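Local structure of 2-C-methyl-D-erythritol 4-phosphate cytidylyltransferase (Anaerococcus prevotii, 4KT7) at residues 32-37 with 225-230; 42-47 with 69-74; 51-56 with 123-128; 173-178 with 195-200. The protein probably catalyses the transfer of a cytidylyl group from CTP to 2-C-methyl-D-erythritol 4-phosphate, releasing diphosphate in the isoprenoid pathway. One frame throughout, in Å; residues are numbered along the deposited sequence.

In the fold
The four contacts sample one GT-A-like alpha/beta domain built on a mixed central sheet. Interaction 2 joins helices 39-48 and 65-73, which come just before and just after strand 55-60; interaction 3 holds the approach to that strand against helix 118-127, and Val47 packs on Ile53 and Ile56 to link the two. Interaction 1 spans most of the chain, returning helix 221-231 to an early hairpin; its centre lies about 17 Å from that of interaction 2, and Arg37, in the conformer given, makes a salt bridge to Asp45. Interaction 4 lies beside strand 168-172, across the chain's centre from interaction 1 and about 35 Å from it between centres. Both touch the second subunit, so each sits next to the subunit interface.

Interaction 1: residues 32-37 with 225-230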
loop_
_atom_site.group_PDB
_atom_site.type_symbol
_atom_site.label_atom_id
_atom_site.label_comp_id
_atom_site.label_asym_id
_atom_site.label_seq_id
_atom_site.Cartn_x
_atom_site.Cartn_y
_atom_site.Cartn_z
ATOM N N ILE A 32 -10.763 19.450 -6.011
ATOM C CA ILE A 32 -9.905 18.319 -6.322
ATOM C C ILE A 32 -9.706 18.254 -7.839
ATOM O O ILE A 32 -10.578 17.786 -8.581
ATOM C CB ILE A 32 -10.522 16.991 -5.790
ATOM C CG1 ILE A 32 -10.756 17.081 -4.279
ATOM C CG2 ILE A 32 -9.631 15.807 -6.089
ATOM C CD1 ILE A 32 -11.445 15.865 -3.688
ATOM N N GLU A 33 -8.558 18.744 -8.293
ATOM C CA GLU A 33 -8.230 18.754 -9.713
ATOM C C GLU A 33 -6.889 18.104 -10.003
ATOM O O GLU A 33 -5.943 18.188 -9.217
ATOM C CB GLU A 33 -8.236 20.179 -10.264
ATOM C CG GLU A 33 -9.622 20.744 -10.459
ATOM C CD GLU A 33 -9.610 22.229 -10.739
ATOM O OE1 GLU A 33 -8.560 22.874 -10.516
ATOM O OE2 GLU A 33 -10.658 22.751 -11.177
ATOM N N VAL A 34 -6.819 17.477 -11.165
ATOM C CA VAL A 34 -5.647 16.735 -11.582
ATOM C C VAL A 34 -5.506 16.943 -13.093
ATOM O O VAL A 34 -6.479 16.804 -13.835
ATOM C CB VAL A 34 -5.812 15.236 -11.195
ATOM C CG1 VAL A 34 -5.042 14.338 -12.120
ATOM C CG2 VAL A 34 -5.382 15.003 -9.753
ATOM N N GLY A 35 -4.317 17.325 -13.548
ATOM C CA GLY A 35 -4.103 17.572 -14.963
ATOM C C GLY A 35 -4.973 18.659 -15.588
ATOM O O GLY A 35 -5.041 18.783 -16.813
ATOM N N GLY A 36 -5.631 19.459 -14.757
ATOM C CA GLY A 36 -6.476 20.527 -15.259
ATOM C C GLY A 36 -7.932 20.118 -15.389
ATOM O O GLY A 36 -8.740 20.841 -15.980
ATOM N N ARG A 37 -8.280 18.967 -14.827
ATOM C CA ARG A 37 -9.650 18.482 -14.902
ATOM C C ARG A 37 -10.086 17.940 -13.540
ATOM O O ARG A 37 -9.303 17.288 -12.846
ATOM C CB ARG A 37 -9.762 17.403 -15.984
ATOM C CG ARG A 37 -11.178 17.104 -16.456
ATOM C CD ARG A 37 -11.161 16.624 -17.903
ATOM N NE ARG A 37 -9.968 15.827 -18.192
ATOM C CZ ARG A 37 -9.989 14.604 -18.712
ATOM N NH1 ARG A 37 -11.145 14.028 -19.009
ATOM N NH2 ARG A 37 -8.855 13.955 -18.936
ATOM N N ILE A 225 -0.225 15.537 -5.867
ATOM C CA ILE A 225 1.170 15.600 -6.290
ATOM C C ILE A 225 1.554 14.301 -7.008
ATOM O O ILE A 225 2.158 14.331 -8.077
ATOM C CB ILE A 225 2.121 15.844 -5.082
ATOM C CG1 ILE A 225 1.760 17.139 -4.345
ATOM C CG2 ILE A 225 3.580 15.880 -5.524
ATOM C CD1 ILE A 225 1.623 18.357 -5.241
ATOM N N PHE A 226 1.173 13.163 -6.433
ATOM C CA PHE A 226 1.523 11.871 -7.008
ATOM C C PHE A 226 0.786 11.634 -8.330
ATOM O O PHE A 226 1.364 11.118 -9.292
ATOM C CB PHE A 226 1.219 10.745 -6.007
ATOM C CG PHE A 226 2.053 9.509 -6.210
ATOM C CD1 PHE A 226 3.326 9.419 -5.660
ATOM C CD2 PHE A 226 1.567 8.437 -6.946
ATOM C CE1 PHE A 226 4.105 8.286 -5.848
ATOM C CE2 PHE A 226 2.342 7.298 -7.135
ATOM C CZ PHE A 226 3.610 7.223 -6.585
ATOM N N ALA A 227 -0.489 12.012 -8.379
ATOM C CA ALA A 227 -1.285 11.811 -9.588
ATOM C C ALA A 227 -0.718 12.631 -10.736
ATOM O O ALA A 227 -0.583 12.129 -11.842
ATOM C CB ALA A 227 -2.739 12.165 -9.350
ATOM N N ASN A 228 -0.378 13.887 -10.471
ATOM C CA ASN A 228 0.234 14.732 -11.497
ATOM C C ASN A 228 1.568 14.197 -12.042
ATOM O O ASN A 228 1.838 14.305 -13.240
ATOM C CB ASN A 228 0.387 16.173 -10.999
ATOM C CG ASN A 228 -0.920 16.943 -11.027
ATOM O OD1 ASN A 228 -1.781 16.707 -11.882
ATOM N ND2 ASN A 228 -1.073 17.877 -10.096
ATOM N N ALA A 229 2.395 13.619 -11.168
ATOM C CA ALA A 229 3.677 13.046 -11.595
ATOM C C ALA A 229 3.470 11.798 -12.457
ATOM O O ALA A 229 4.248 11.541 -13.374
ATOM C CB ALA A 229 4.575 12.740 -10.394
ATOM N N TYR A 230 2.417 11.033 -12.160
ATOM C CA TYR A 230 2.023 9.894 -12.990
ATOM C C TYR A 230 1.593 10.349 -14.386
ATOM O O TYR A 230 1.979 9.751 -15.387
ATOM C CB TYR A 230 0.896 9.101 -12.313
ATOM C CG TYR A 230 0.088 8.214 -13.243
ATOM C CD1 TYR A 230 0.639 7.064 -13.796
ATOM C CD2 TYR A 230 -1.239 8.508 -13.536
ATOM C CE1 TYR A 230 -0.107 6.236 -14.630
ATOM C CE2 TYR A 230 -1.990 7.686 -14.366
ATOM C CZ TYR A 230 -1.419 6.552 -14.913
ATOM O OH TYR A 230 -2.151 5.731 -15.745
#
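A tight beta hairpin, its type I' turn running from Val34 to Arg37, rests on Ala227 and Asn228 of the C-terminal helix 221-231. The turn is closed by paired backbone bonds between Val34 and Arg37, and the positive phi angles of Gly35 and Gly36 suit the glycines found there. What fastens it to the helix is one directional bond: Gly35 N donates to Asn228 OD1 over 3.1 Å. The N-H points at the oxygen at 151°, and the donor lies in the carbonyl plane of the side-chain amide. In Asn228, chi1 (-77°) swings the amide toward the turn and chi2 (-32°) turns OD1 to Gly35 N. A leucine in place of Asn228 would probably leave Gly35 N without its acceptor and the turn tied less firmly to the helix. The same helix lies against the second subunit, with Ile225 packing on Ala229 of that subunit, so the hairpin is docked on an element of the dimer interface. Val34 supplies the apolar contact: its CG1 merely lies alongside the Asn228 oxygen, while CG2 packs on the methyl of Ala227, Val34 CG2 to Ala227 CB being 3.9 Å.

Interaction 2: residues 42-47 with 69-74; sequences ITLDTV and KDILEK
Leu44 and Asp45 on helix 39-48 face Ile71 and Leu72 of helix 65-73 and Lys74 just beyond it in the Rossmann-like part of the domain, where the two helices lie in the crossover connections of successive beta-alpha-beta units: the first connects strand 10-16 to strand 55-60, the second connects 55-60 to 79-83. Their backbones keep some distance, with Leu44 CA and Leu72 CA 9.1 Å apart, and side chains bridge the interval in two layers. The apolar layer lies nearer the sheet. The Leu44 side chain swings away from its backbone N (chi1 -158°), which sends CD2 across to Leu72; the two leucines meet methyl to methyl, crossing at about a right angle. Leu44 CD2 also has Ile71 CG2 at 4.3 Å, a looser touch. Beneath them Leu58 of strand 55-60 packs against both leucines, so the helices share a floor. The polar layer is toward solvent, where Lys74 stretches an extended chain to the carboxylate of Asp45. This salt bridge is two-pronged but weak as hydrogen bonding, with Lys74 NZ 3.1 Å from Asp45 OD1 and 3.3 Å from Asp45 OD2. Stronger partners hold the carboxylate: Tyr75 OH bonds to OD1, and Arg37, in the conformer given, pairs with OD2. Were an alanine to stand at Asp45, Lys74 would probably lose its counter-charge here and the Tyr75 hydroxyl this mate. Deeper in, the closest apolar approach is Leu44 CD2 to Leu72 CD2, 3.7 Å.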
loop_
_atom_site.group_PDB
_atom_site.type_symbol
_atom_site.label_atom_id
_atom_site.label_comp_id
_atom_site.label_asym_id
_atom_site.label_seq_id
_atom_site.Cartn_x
_atom_site.Cartn_y
_atom_site.Cartn_z
ATOM N N ILE A 42 -12.867 13.026 -14.908
ATOM C CA ILE A 42 -12.012 12.037 -15.561
ATOM C C ILE A 42 -12.625 10.649 -15.366
ATOM O O ILE A 42 -12.665 9.826 -16.291
ATOM C CB ILE A 42 -10.576 12.070 -14.977
ATOM C CG1 ILE A 42 -9.989 13.484 -15.094
ATOM C CG2 ILE A 42 -9.678 11.043 -15.660
ATOM C CD1 ILE A 42 -8.817 13.729 -14.181
ATOM N N THR A 43 -13.117 10.400 -14.157
ATOM C CA THR A 43 -13.731 9.123 -13.824
ATOM C C THR A 43 -14.988 8.899 -14.647
ATOM O O THR A 43 -15.168 7.849 -15.277
ATOM C CB THR A 43 -14.136 9.090 -12.348
ATOM O OG1 THR A 43 -12.994 9.400 -11.540
ATOM C CG2 THR A 43 -14.687 7.711 -11.967
ATOM N N LEU A 44 -15.857 9.902 -14.638
ATOM C CA LEU A 44 -17.142 9.820 -15.325
ATOM C C LEU A 44 -16.940 9.687 -16.835
ATOM O O LEU A 44 -17.692 8.977 -17.514
ATOM C CB LEU A 44 -17.970 11.052 -14.975
ATOM C CG LEU A 44 -19.476 10.958 -15.149
ATOM C CD1 LEU A 44 -19.994 9.667 -14.542
ATOM C CD2 LEU A 44 -20.137 12.154 -14.488
ATOM N N ASP A 45 -15.907 10.350 -17.350
ATOM C CA ASP A 45 -15.523 10.185 -18.743
ATOM C C ASP A 45 -15.288 8.718 -19.055
ATOM O O ASP A 45 -15.817 8.194 -20.038
ATOM C CB ASP A 45 -14.248 10.968 -19.062
ATOM C CG ASP A 45 -14.527 12.388 -19.511
ATOM O OD1 ASP A 45 -15.715 12.752 -19.652
ATOM O OD2 ASP A 45 -13.551 13.134 -19.734
ATOM N N THR A 46 -14.487 8.054 -18.227
ATOM C CA THR A 46 -14.202 6.644 -18.461
ATOM C C THR A 46 -15.450 5.765 -18.348
ATOM O O THR A 46 -15.705 4.950 -19.237
ATOM C CB THR A 46 -13.077 6.101 -17.551
ATOM O OG1 THR A 46 -11.845 6.776 -17.858
ATOM C CG2 THR A 46 -12.894 4.595 -17.772
ATOM N N VAL A 47 -16.226 5.919 -17.275
ATOM C CA VAL A 47 -17.392 5.057 -17.060
ATOM C C VAL A 47 -18.450 5.239 -18.146
ATOM O O VAL A 47 -19.090 4.278 -18.566
ATOM C CB VAL A 47 -18.048 5.280 -15.682
ATOM C CG1 VAL A 47 -19.233 4.352 -15.515
ATOM C CG2 VAL A 47 -17.058 5.024 -14.572
ATOM N N LYS A 69 -24.466 19.380 -11.672
ATOM C CA LYS A 69 -25.327 19.629 -12.822
ATOM C C LYS A 69 -24.525 20.098 -14.039
ATOM O O LYS A 69 -24.785 19.682 -15.176
ATOM C CB LYS A 69 -26.377 20.688 -12.473
ATOM C CG LYS A 69 -27.392 20.262 -11.427
ATOM C CD LYS A 69 -28.388 21.395 -11.163
ATOM C CE LYS A 69 -29.502 20.963 -10.214
ATOM N NZ LYS A 69 -30.449 22.075 -9.882
ATOM N N ASP A 70 -23.560 20.981 -13.799
ATOM C CA ASP A 70 -22.754 21.545 -14.881
ATOM C C ASP A 70 -21.908 20.451 -15.520
ATOM O O ASP A 70 -21.738 20.395 -16.737
ATOM C CB ASP A 70 -21.843 22.655 -14.355
ATOM C CG ASP A 70 -22.610 23.889 -13.911
ATOM O OD1 ASP A 70 -23.795 24.032 -14.286
ATOM O OD2 ASP A 70 -22.014 24.723 -13.195
ATOM N N ILE A 71 -21.381 19.576 -14.681
ATOM C CA ILE A 71 -20.576 18.474 -15.159
ATOM C C ILE A 71 -21.439 17.508 -15.970
ATOM O O ILE A 71 -21.021 17.030 -17.028
ATOM C CB ILE A 71 -19.870 17.778 -13.983
ATOM C CG1 ILE A 71 -18.672 18.629 -13.533
ATOM C CG2 ILE A 71 -19.444 16.362 -14.347
ATOM C CD1 ILE A 71 -18.155 18.273 -12.147
ATOM N N LEU A 72 -22.664 17.269 -15.508
ATOM C CA LEU A 72 -23.542 16.289 -16.154
ATOM C C LEU A 72 -24.120 16.731 -17.497
ATOM O O LEU A 72 -24.566 15.889 -18.281
ATOM C CB LEU A 72 -24.670 15.853 -15.211
ATOM C CG LEU A 72 -24.207 14.906 -14.112
ATOM C CD1 LEU A 72 -25.373 14.415 -13.264
ATOM C CD2 LEU A 72 -23.493 13.734 -14.751
ATOM N N GLU A 73 -24.108 18.033 -17.773
ATOM C CA GLU A 73 -24.652 18.535 -19.037
ATOM C C GLU A 73 -23.855 18.027 -20.228
ATOM O O GLU A 73 -24.394 17.835 -21.315
ATOM C CB GLU A 73 -24.665 20.063 -19.066
ATOM C CG GLU A 73 -25.664 20.696 -18.131
ATOM C CD GLU A 73 -25.905 22.148 -18.462
ATOM O OE1 GLU A 73 -24.919 22.874 -18.727
ATOM O OE2 GLU A 73 -27.082 22.563 -18.476
ATOM N N LYS A 74 -22.563 17.818 -20.016
ATOM C CA LYS A 74 -21.678 17.348 -21.077
ATOM C C LYS A 74 -21.997 15.897 -21.484
ATOM O O LYS A 74 -21.636 15.450 -22.577
ATOM C CB LYS A 74 -20.208 17.536 -20.653
ATOM C CG LYS A 74 -19.294 16.335 -20.862
ATOM C CD LYS A 74 -17.827 16.681 -20.576
ATOM C CE LYS A 74 -16.915 15.491 -20.887
ATOM N NZ LYS A 74 -15.489 15.714 -20.503
#

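Interaction 3: residues 51-56 with 123-128; sequences KEIDEI and KTINAL
No aromatic ring enters the meeting of Glu52 and Ile53 with Ile125, and two flat groups nearby, the carboxylate of Glu52 and the amide of Asn126, both stay off the contact. Glu52 is bent at its second torsion (chi2 74°), which folds the acid aside, leaving Glu52 OE1 5.7 Å from Ile125 CD1. The touching is done by aliphatic carbon. Ile125, on helix 118-127, keeps its CG1 branch extended (chi2 176°), and the terminal methyl reaches between two neighbours: Ile125 CD1 lies 3.8 Å from Ile53 CG1 and 4.1 Å from Glu52 CB. The two isoleucines cross at about a right angle, so the methyl of Ile125 comes up against the flank of the Ile53 chain, with Ile53 CD1 a little farther off at 4.4 Å.

In the fold this joins the approach to strand 55-60 with a helix seated over more distant strands, since Thr124 of the same helix packs on strands 133-139 and 168-172. Val47 of helix 39-48 also packs on Ile53, making that residue a meeting point for two helices of the alpha/beta domain. Because the contact is alkyl on alkyl and largely buried, it rests on shape and on exclusion of water; it sets no preferred bond direction, and the charge of Glu52 stays apart from the hydrocarbon.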
loop_
_atom_site.group_PDB
_atom_site.type_symbol
_atom_site.label_atom_id
_atom_site.label_comp_id
_atom_site.label_asym_id
_atom_site.label_seq_id
_atom_site.Cartn_x
_atom_site.Cartn_y
_atom_site.Cartn_z
ATOM N N LYS A 51 -20.312 0.826 -22.607
ATOM C CA LYS A 51 -21.667 0.687 -23.123
ATOM C C LYS A 51 -22.407 -0.502 -22.527
ATOM O O LYS A 51 -23.631 -0.586 -22.625
ATOM C CB LYS A 51 -21.645 0.586 -24.652
ATOM C CG LYS A 51 -20.860 1.698 -25.352
ATOM C CD LYS A 51 -21.615 3.019 -25.367
ATOM C CE LYS A 51 -21.091 3.969 -24.304
ATOM N NZ LYS A 51 -21.622 5.354 -24.480
ATOM N N GLU A 52 -21.667 -1.415 -21.903
ATOM C CA GLU A 52 -22.276 -2.537 -21.184
ATOM C C GLU A 52 -23.066 -2.040 -19.975
ATOM O O GLU A 52 -24.043 -2.661 -19.547
ATOM C CB GLU A 52 -21.201 -3.541 -20.745
ATOM C CG GLU A 52 -20.677 -4.450 -21.875
ATOM C CD GLU A 52 -19.744 -3.741 -22.852
ATOM O OE1 GLU A 52 -19.227 -2.642 -22.534
ATOM O OE2 GLU A 52 -19.522 -4.287 -23.954
ATOM N N ILE A 53 -22.647 -0.910 -19.420
ATOM C CA ILE A 53 -23.354 -0.333 -18.279
ATOM C C ILE A 53 -24.600 0.395 -18.802
ATOM O O ILE A 53 -24.489 1.241 -19.691
ATOM C CB ILE A 53 -22.435 0.642 -17.523
ATOM C CG1 ILE A 53 -21.296 -0.145 -16.846
ATOM C CG2 ILE A 53 -23.220 1.460 -16.513
ATOM C CD1 ILE A 53 -20.144 0.733 -16.340
ATOM N N ASP A 54 -25.779 0.070 -18.267
ATOM C CA ASP A 54 -27.028 0.630 -18.806
ATOM C C ASP A 54 -27.437 1.956 -18.173
ATOM O O ASP A 54 -28.177 2.727 -18.776
ATOM C CB ASP A 54 -28.180 -0.370 -18.690
ATOM C CG ASP A 54 -27.930 -1.633 -19.486
ATOM O OD1 ASP A 54 -27.952 -1.542 -20.724
ATOM O OD2 ASP A 54 -27.708 -2.711 -18.873
ATOM N N GLU A 55 -26.971 2.209 -16.957
ATOM C CA GLU A 55 -27.259 3.473 -16.280
ATOM C C GLU A 55 -26.184 3.778 -15.267
ATOM O O GLU A 55 -25.544 2.865 -14.741
ATOM C CB GLU A 55 -28.585 3.404 -15.525
ATOM C CG GLU A 55 -28.499 2.647 -14.217
ATOM C CD GLU A 55 -29.828 2.573 -13.466
ATOM O OE1 GLU A 55 -30.782 3.319 -13.806
ATOM O OE2 GLU A 55 -29.914 1.753 -12.529
ATOM N N ILE A 56 -26.010 5.063 -14.966
ATOM C CA ILE A 56 -24.991 5.498 -14.013
ATOM C C ILE A 56 -25.617 6.398 -12.949
ATOM O O ILE A 56 -26.242 7.420 -13.274
ATOM C CB ILE A 56 -23.875 6.297 -14.731
ATOM C CG1 ILE A 56 -23.184 5.441 -15.803
ATOM C CG2 ILE A 56 -22.847 6.846 -13.723
ATOM C CD1 ILE A 56 -22.096 6.215 -16.570
ATOM N N LYS A 123 -13.530 -6.061 -17.337
ATOM C CA LYS A 123 -13.091 -7.293 -16.681
ATOM C C LYS A 123 -13.918 -7.579 -15.446
ATOM O O LYS A 123 -14.237 -8.739 -15.150
ATOM C CB LYS A 123 -11.614 -7.203 -16.298
ATOM C CG LYS A 123 -10.666 -7.383 -17.488
ATOM C CD LYS A 123 -9.307 -6.729 -17.199
ATOM C CE LYS A 123 -8.639 -7.350 -15.980
ATOM N NZ LYS A 123 -7.411 -6.607 -15.519
ATOM N N THR A 124 -14.249 -6.524 -14.709
ATOM C CA THR A 124 -15.067 -6.676 -13.511
ATOM C C THR A 124 -16.470 -7.134 -13.907
ATOM O O THR A 124 -17.028 -8.045 -13.298
ATOM C CB THR A 124 -15.145 -5.349 -12.746
ATOM O OG1 THR A 124 -13.818 -4.896 -12.491
ATOM C CG2 THR A 124 -15.869 -5.520 -11.425
ATOM N N ILE A 125 -17.036 -6.518 -14.941
ATOM C CA ILE A 125 -18.359 -6.931 -15.429
ATOM C C ILE A 125 -18.366 -8.394 -15.934
ATOM O O ILE A 125 -19.252 -9.187 -15.584
ATOM C CB ILE A 125 -18.860 -5.955 -16.524
ATOM C CG1 ILE A 125 -19.217 -4.609 -15.895
ATOM C CG2 ILE A 125 -20.073 -6.505 -17.299
ATOM C CD1 ILE A 125 -19.623 -3.566 -16.929
ATOM N N ASN A 126 -17.368 -8.773 -16.727
ATOM C CA ASN A 126 -17.311 -10.144 -17.243
ATOM C C ASN A 126 -17.154 -11.216 -16.160
ATOM O O ASN A 126 -17.542 -12.360 -16.371
ATOM C CB ASN A 126 -16.238 -10.291 -18.321
ATOM C CG ASN A 126 -16.627 -9.597 -19.618
ATOM O OD1 ASN A 126 -17.809 -9.305 -19.852
ATOM N ND2 ASN A 126 -15.640 -9.332 -20.468
ATOM N N ALA A 127 -16.601 -10.859 -15.004
ATOM C CA ALA A 127 -16.501 -11.827 -13.924
ATOM C C ALA A 127 -17.890 -12.136 -13.324
ATOM O O ALA A 127 -18.075 -13.164 -12.661
ATOM C CB ALA A 127 -15.544 -11.339 -12.854
ATOM N N LEU A 128 -18.865 -11.259 -13.571
ATOM C CA LEU A 128 -20.230 -11.495 -13.094
ATOM C C LEU A 128 -20.923 -12.615 -13.848
ATOM O O LEU A 128 -21.991 -13.069 -13.436
ATOM C CB LEU A 128 -21.079 -10.235 -13.189
ATOM C CG LEU A 128 -20.722 -9.109 -12.225
ATOM C CD1 LEU A 128 -21.354 -7.829 -12.756
ATOM C CD2 LEU A 128 -21.244 -9.433 -10.844
#

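Interaction 4: residues 173-178 with 195-200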
loop_
_atom_site.group_PDB
_atom_site.type_symbol
_atom_site.label_atom_id
_atom_site.label_comp_id
_atom_site.label_asym_id
_atom_site.label_seq_id
_atom_site.Cartn_x
_atom_site.Cartn_y
_atom_site.Cartn_z
ATOM N N LYS A 173 -27.512 -7.786 -8.022
ATOM C CA LYS A 173 -28.187 -6.659 -7.366
ATOM C C LYS A 173 -29.084 -7.043 -6.184
ATOM O O LYS A 173 -29.056 -6.377 -5.160
ATOM C CB LYS A 173 -28.997 -5.826 -8.379
ATOM C CG LYS A 173 -29.640 -4.555 -7.787
ATOM C CD LYS A 173 -31.139 -4.720 -7.526
ATOM C CE LYS A 173 -31.678 -3.486 -6.787
ATOM N NZ LYS A 173 -33.108 -3.603 -6.378
ATOM N N LYS A 174 -29.895 -8.086 -6.318
ATOM C CA LYS A 174 -30.738 -8.490 -5.187
ATOM C C LYS A 174 -29.888 -8.922 -4.010
ATOM O O LYS A 174 -30.202 -8.649 -2.860
ATOM C CB LYS A 174 -31.671 -9.637 -5.567
ATOM C CG LYS A 174 -32.795 -9.221 -6.482
ATOM C CD LYS A 174 -33.972 -10.178 -6.377
ATOM C CE LYS A 174 -35.149 -9.672 -7.193
ATOM N NZ LYS A 174 -36.395 -10.443 -6.909
ATOM N N LEU A 175 -28.794 -9.592 -4.308
ATOM C CA LEU A 175 -27.947 -10.100 -3.257
ATOM C C LEU A 175 -27.317 -8.961 -2.485
ATOM O O LEU A 175 -27.463 -8.899 -1.272
ATOM C CB LEU A 175 -26.879 -11.012 -3.837
ATOM C CG LEU A 175 -26.022 -11.757 -2.817
ATOM C CD1 LEU A 175 -26.910 -12.476 -1.817
ATOM C CD2 LEU A 175 -25.122 -12.762 -3.553
ATOM N N ILE A 176 -26.624 -8.050 -3.174
ATOM C CA ILE A 176 -25.995 -6.940 -2.465
ATOM C C ILE A 176 -27.014 -6.048 -1.769
ATOM O O ILE A 176 -26.769 -5.586 -0.656
ATOM C CB ILE A 176 -25.032 -6.112 -3.351
ATOM C CG1 ILE A 176 -24.116 -5.248 -2.488
ATOM C CG2 ILE A 176 -25.785 -5.242 -4.332
ATOM C CD1 ILE A 176 -23.276 -6.072 -1.509
ATOM N N TYR A 177 -28.173 -5.829 -2.394
ATOM C CA TYR A 177 -29.215 -5.049 -1.740
ATOM C C TYR A 177 -29.673 -5.754 -0.461
ATOM O O TYR A 177 -29.845 -5.110 0.579
ATOM C CB TYR A 177 -30.409 -4.833 -2.677
ATOM C CG TYR A 177 -31.407 -3.790 -2.196
ATOM C CD1 TYR A 177 -32.371 -4.101 -1.239
ATOM C CD2 TYR A 177 -31.404 -2.496 -2.719
ATOM C CE1 TYR A 177 -33.296 -3.146 -0.808
ATOM C CE2 TYR A 177 -32.339 -1.541 -2.303
ATOM C CZ TYR A 177 -33.274 -1.871 -1.349
ATOM O OH TYR A 177 -34.183 -0.925 -0.931
ATOM N N ALA A 178 -29.888 -7.069 -0.533
ATOM C CA ALA A 178 -30.334 -7.816 0.652
ATOM C C ALA A 178 -29.274 -7.773 1.760
ATOM O O ALA A 178 -29.587 -7.602 2.945
ATOM C CB ALA A 178 -30.667 -9.266 0.288
ATOM N N GLN A 195 -16.985 -7.451 2.210
ATOM C CA GLN A 195 -16.828 -8.100 3.519
ATOM C C GLN A 195 -18.199 -8.480 4.082
ATOM O O GLN A 195 -18.307 -9.320 4.991
ATOM C CB GLN A 195 -16.054 -7.222 4.515
ATOM C CG GLN A 195 -15.646 -7.984 5.794
ATOM C CD GLN A 195 -14.868 -7.131 6.770
ATOM O OE1 GLN A 195 -15.016 -5.908 6.797
ATOM N NE2 GLN A 195 -14.024 -7.775 7.579
ATOM N N LEU A 196 -19.257 -7.891 3.523
ATOM C CA LEU A 196 -20.608 -8.272 3.932
ATOM C C LEU A 196 -20.792 -9.783 3.768
ATOM O O LEU A 196 -21.506 -10.428 4.536
ATOM C CB LEU A 196 -21.656 -7.502 3.124
ATOM C CG LEU A 196 -21.763 -6.004 3.461
ATOM C CD1 LEU A 196 -22.809 -5.325 2.568
ATOM C CD2 LEU A 196 -22.128 -5.806 4.919
ATOM N N PHE A 197 -20.104 -10.355 2.788
ATOM C CA PHE A 197 -20.249 -11.772 2.514
ATOM C C PHE A 197 -19.709 -12.633 3.632
ATOM O O PHE A 197 -20.203 -13.737 3.862
ATOM C CB PHE A 197 -19.633 -12.117 1.159
ATOM C CG PHE A 197 -20.482 -11.678 0.009
ATOM C CD1 PHE A 197 -20.605 -10.329 -0.301
ATOM C CD2 PHE A 197 -21.184 -12.601 -0.744
ATOM C CE1 PHE A 197 -21.418 -9.920 -1.348
ATOM C CE2 PHE A 197 -21.986 -12.190 -1.795
ATOM C CZ PHE A 197 -22.107 -10.845 -2.083
ATOM N N GLU A 198 -18.711 -12.118 4.346
ATOM C CA GLU A 198 -18.152 -12.844 5.474
ATOM C C GLU A 198 -19.026 -12.673 6.692
ATOM O O GLU A 198 -19.287 -13.632 7.417
ATOM C CB GLU A 198 -16.726 -12.367 5.770
ATOM C CG GLU A 198 -15.733 -12.714 4.676
ATOM C CD GLU A 198 -14.443 -11.905 4.777
ATOM O OE1 GLU A 198 -13.709 -12.041 5.797
ATOM O OE2 GLU A 198 -14.166 -11.132 3.829
ATOM N N PHE A 199 -19.508 -11.460 6.924
ATOM C CA PHE A 199 -20.329 -11.223 8.116
ATOM C C PHE A 199 -21.633 -12.016 8.103
ATOM O O PHE A 199 -22.150 -12.404 9.148
ATOM C CB PHE A 199 -20.642 -9.737 8.286
ATOM C CG PHE A 199 -19.503 -8.953 8.862
ATOM C CD1 PHE A 199 -18.987 -9.281 10.110
ATOM C CD2 PHE A 199 -18.956 -7.885 8.171
ATOM C CE1 PHE A 199 -17.925 -8.562 10.655
ATOM C CE2 PHE A 199 -17.899 -7.158 8.710
ATOM C CZ PHE A 199 -17.381 -7.502 9.952
ATOM N N PHE A 200 -22.169 -12.267 6.921
ATOM C CA PHE A 200 -23.461 -12.947 6.883
ATOM C C PHE A 200 -23.359 -14.372 6.381
ATOM O O PHE A 200 -24.330 -14.933 5.903
ATOM C CB PHE A 200 -24.485 -12.114 6.117
ATOM C CG PHE A 200 -24.705 -10.775 6.737
ATOM C CD1 PHE A 200 -25.303 -10.668 7.986
ATOM C CD2 PHE A 200 -24.250 -9.623 6.119
ATOM C CE1 PHE A 200 -25.480 -9.419 8.589
ATOM C CE2 PHE A 200 -24.426 -8.375 6.718
ATOM C CZ PHE A 200 -25.037 -8.275 7.951
#
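Gln195 O accepts two backbone bonds, from Glu198 N at 2.9 Å and from Phe199 N at 3.1 Å, a double grip that helps shape the short helix 196-199 of this GT-A-like alpha/beta domain, whose Leu196 and Phe197 meet Leu175 and Ile176. The partners stand on the first turns of helix 173-184, which follows directly on strand 168-172 of the central sheet, so two helices pack as a small apolar layer beside a strand. Phe171 of that strand touches both Ile176 and Phe197. On the other side of the short helix, Glu198 bonds through its carboxylate to Thr156 of the second subunit, which brings the short helix to the subunit interface. Leu175 comes to the Phe197 ring at its edge, near the ring plane, with Leu175 CD2 3.6 Å from Phe197 CE2 and 3.9 Å from Phe197 CZ. Ile176 carries CG1 opposite its backbone N (chi1 -164°), a choice that puts CG2 between N and the carbonyl carbon but turns the longer branch toward the short helix. From there Ile176 CD1 lies 4.3 Å from Phe197 CE1 and meets the Leu196 chain nearly at right angles, Ile176 CD1 to Leu196 CD1 being 4.2 Å.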